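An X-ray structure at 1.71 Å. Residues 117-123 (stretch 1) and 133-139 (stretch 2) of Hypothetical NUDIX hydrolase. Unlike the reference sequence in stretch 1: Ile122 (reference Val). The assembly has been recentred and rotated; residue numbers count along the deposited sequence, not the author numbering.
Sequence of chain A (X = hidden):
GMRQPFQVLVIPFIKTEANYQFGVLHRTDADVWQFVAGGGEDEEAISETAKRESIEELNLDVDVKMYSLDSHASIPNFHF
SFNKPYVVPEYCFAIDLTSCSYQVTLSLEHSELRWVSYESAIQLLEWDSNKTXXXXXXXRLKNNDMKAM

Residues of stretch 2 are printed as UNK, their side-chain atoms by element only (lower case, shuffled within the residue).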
# COMPACT_ATOMS: atom_id res chain seq x y z
N SER A 117 0.16 -20.74 8.71
CA SER A 117 -0.31 -20.88 7.35
C SER A 117 -0.60 -19.51 6.75
O SER A 117 -0.68 -18.51 7.44
CB SER A 117 -1.61 -21.67 7.32
OG SER A 117 -2.62 -20.90 7.91
N TYR A 118 -0.75 -19.48 5.45
CA TYR A 118 -1.14 -18.27 4.76
C TYR A 118 -2.32 -17.60 5.43
O TYR A 118 -2.31 -16.41 5.85
CB TYR A 118 -1.44 -18.58 3.27
CG TYR A 118 -2.00 -17.40 2.53
CD1 TYR A 118 -1.17 -16.36 2.10
CD2 TYR A 118 -3.36 -17.25 2.31
CE1 TYR A 118 -1.68 -15.21 1.49
CE2 TYR A 118 -3.87 -16.14 1.66
CZ TYR A 118 -3.04 -15.15 1.21
OH TYR A 118 -3.55 -14.03 0.57
N GLU A 119 -3.37 -18.39 5.59
CA GLU A 119 -4.63 -17.87 6.07
C GLU A 119 -4.50 -17.37 7.50
O GLU A 119 -5.02 -16.30 7.84
CB GLU A 119 -5.72 -18.94 5.87
CG GLU A 119 -5.89 -19.31 4.40
CD GLU A 119 -4.90 -20.36 3.82
OE1 GLU A 119 -4.06 -20.97 4.55
OE2 GLU A 119 -5.02 -20.62 2.58
N SER A 120 -3.65 -18.03 8.29
CA SER A 120 -3.43 -17.62 9.68
C SER A 120 -2.65 -16.34 9.74
O SER A 120 -3.01 -15.44 10.48
CB SER A 120 -2.75 -18.71 10.49
OG SER A 120 -3.64 -19.83 10.61
N ALA A 121 -1.66 -16.22 8.83
CA ALA A 121 -0.83 -15.00 8.73
C ALA A 121 -1.69 -13.77 8.38
O ALA A 121 -1.51 -12.69 8.98
CB ALA A 121 0.25 -15.22 7.68
N ILE A 122 -2.62 -13.93 7.41
CA ILE A 122 -3.56 -12.83 7.02
C ILE A 122 -4.40 -12.30 8.18
O ILE A 122 -4.56 -11.09 8.30
CB ILE A 122 -4.49 -13.23 5.84
CG1 ILE A 122 -3.66 -13.57 4.61
CG2 ILE A 122 -5.52 -12.13 5.62
CD1 ILE A 122 -3.11 -12.34 3.87
N GLN A 123 -4.84 -13.22 9.08
CA GLN A 123 -5.57 -12.89 10.29
C GLN A 123 -4.76 -12.11 11.34
O GLN A 123 -5.30 -11.24 12.06
CB GLN A 123 -6.16 -14.18 10.92
CG GLN A 123 -7.32 -14.77 10.14
CD GLN A 123 -8.48 -13.80 10.08
OE1 GLN A 123 -8.97 -13.36 11.12
NE2 GLN A 123 -8.89 -13.43 8.86
N UNK A 133 1.60 -8.05 -0.12
CA UNK A 133 2.91 -8.72 -0.31
C UNK A 133 2.83 -10.26 -0.02
O UNK A 133 3.36 -11.14 -0.81
c UNK A 133 4.01 -8.02 0.54
N UNK A 134 2.07 -10.61 0.99
CA UNK A 134 1.97 -12.01 1.39
C UNK A 134 1.19 -12.78 0.34
O UNK A 134 1.56 -13.88 0.00
c UNK A 134 1.33 -12.14 2.78
c UNK A 134 0.48 -13.66 4.61
c UNK A 134 2.55 -14.20 3.37
c UNK A 134 1.19 -13.59 3.26
N UNK A 135 0.10 -12.20 -0.16
CA UNK A 135 -0.67 -12.81 -1.26
C UNK A 135 0.23 -13.15 -2.44
O UNK A 135 0.19 -14.27 -3.00
o UNK A 135 -4.07 -13.71 -6.52
c UNK A 135 -3.33 -13.35 -2.94
c UNK A 135 -2.08 -11.76 -4.17
c UNK A 135 -3.52 -13.26 -5.31
c UNK A 135 -2.43 -12.31 -2.95
c UNK A 135 -1.79 -11.85 -1.72
c UNK A 135 -2.63 -12.22 -5.33
c UNK A 135 -3.89 -13.83 -4.14
N UNK A 136 0.96 -12.16 -2.90
CA UNK A 136 1.89 -12.34 -4.03
C UNK A 136 2.89 -13.48 -3.74
O UNK A 136 3.13 -14.35 -4.54
c UNK A 136 4.56 -10.09 -5.71
c UNK A 136 3.63 -11.26 -5.45
c UNK A 136 2.64 -11.04 -4.31
o UNK A 136 4.40 -8.97 -5.10
o UNK A 136 5.51 -10.32 -6.52
N UNK A 137 3.55 -13.42 -2.60
CA UNK A 137 4.48 -14.49 -2.22
C UNK A 137 3.83 -15.89 -2.29
O UNK A 137 4.43 -16.85 -2.80
c UNK A 137 5.98 -15.34 -0.23
c UNK A 137 7.10 -15.71 -1.21
c UNK A 137 6.49 -15.03 1.20
c UNK A 137 5.03 -14.25 -0.81
N UNK A 138 2.63 -15.98 -1.76
CA UNK A 138 1.94 -17.20 -1.66
C UNK A 138 1.59 -17.74 -3.07
O UNK A 138 1.86 -18.91 -3.39
o UNK A 138 0.73 -19.36 -0.09
c UNK A 138 0.07 -18.41 -0.56
c UNK A 138 0.70 -17.07 -0.80
n UNK A 138 -1.22 -18.53 -0.93
N UNK A 139 1.11 -16.86 -3.95
CA UNK A 139 0.87 -17.26 -5.35
C UNK A 139 2.14 -17.70 -6.06
O UNK A 139 2.15 -18.72 -6.75
o UNK A 139 -2.28 -17.66 -6.83
o UNK A 139 -2.65 -17.47 -4.66
c UNK A 139 -1.25 -15.85 -5.66
c UNK A 139 0.16 -16.14 -6.13
c UNK A 139 -2.12 -17.08 -5.73
O HOH W 1 -2.92 -21.00 0.15

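Position 133 carries a single side-chain carbon, CB, and nothing beyond it. CB of position 133 stays 9.0 Å from Ile122 CD1, the nearest atom of stretch 1, so the assignment rests on atom count alone: Ala133.

Position 134 has four carbons, forked at the second, and no heteroatom. The branch point lies 3.7 Å from CE1 of Tyr118, and one branch end comes within 3.5 Å of CB of Ala121 and 3.9 Å of CD1 of Ile122. An all-carbon chain forked one atom beyond CB is leucine, hence Leu134; the branch point is CG and the branch end facing both aliphatic partners is CD2. Chi1 of 180° (t) and chi2 of 61° (p) define its rotamer.

At position 135 one carbon leads to a six-carbon ring bearing one oxygen. A ring carbon next to the attachment point lies 3.6 Å from OH of Tyr118. This is Tyr135, and that carbon is CD1; the Tyr118 hydroxyl sits at the edge of the ring, near its plane.

Position 136 shows three carbons in a row, the third carrying two oxygens: a carboxylate on a two-methylene arm, Glu136. Its CA-to-CB bond points away from stretch 1, and its carboxylate oxygens are hydrogen-bonded outside the two stretches.

Position 137 has four carbons, forked at the second; its closest approach to stretch 1 is CB to Tyr118 CE1, 7.2 Å. This is Leu137, buried without taking part in this contact.

Position 138 has two carbons, the second carrying one oxygen and one nitrogen. Its CB lies 3.5 Å from CD1 of Tyr118, and the nitrogen stands over one face of that ring. This is Asn138, and the nitrogen is ND2. A water accepts from ND2 of Asn138 at 3.2 Å and donates to OE2 of Glu119 at 3.2 Å, linking the stretches indirectly.

Position 139 has three carbons, the third carrying two oxygens, one of which comes no nearer than 6.3 Å to Tyr118 OH, the closest approach of this side chain to stretch 1. This is Glu139.

The two helices run antiparallel, at 173° with axes 10.8 Å apart at closest approach, and no direct hydrogen bond joins the stretches. Positions 134 and 138, one helical turn apart, both point CB toward stretch 1, so Leu134 and Asn138 can both meet the Tyr118 ring. That tyrosine, with chi1 of 174° (t), gives up 102 Å² of the 273 Å² buried in total. Leu134 extends the packing to Ala121 and to Ile122, the latter a valine in the reference sequence. Apolar packing centred on Tyr118 and Leu134 thus dominates, supplemented by the water bridge.

Stretch 2 (133-139) ALYELNE
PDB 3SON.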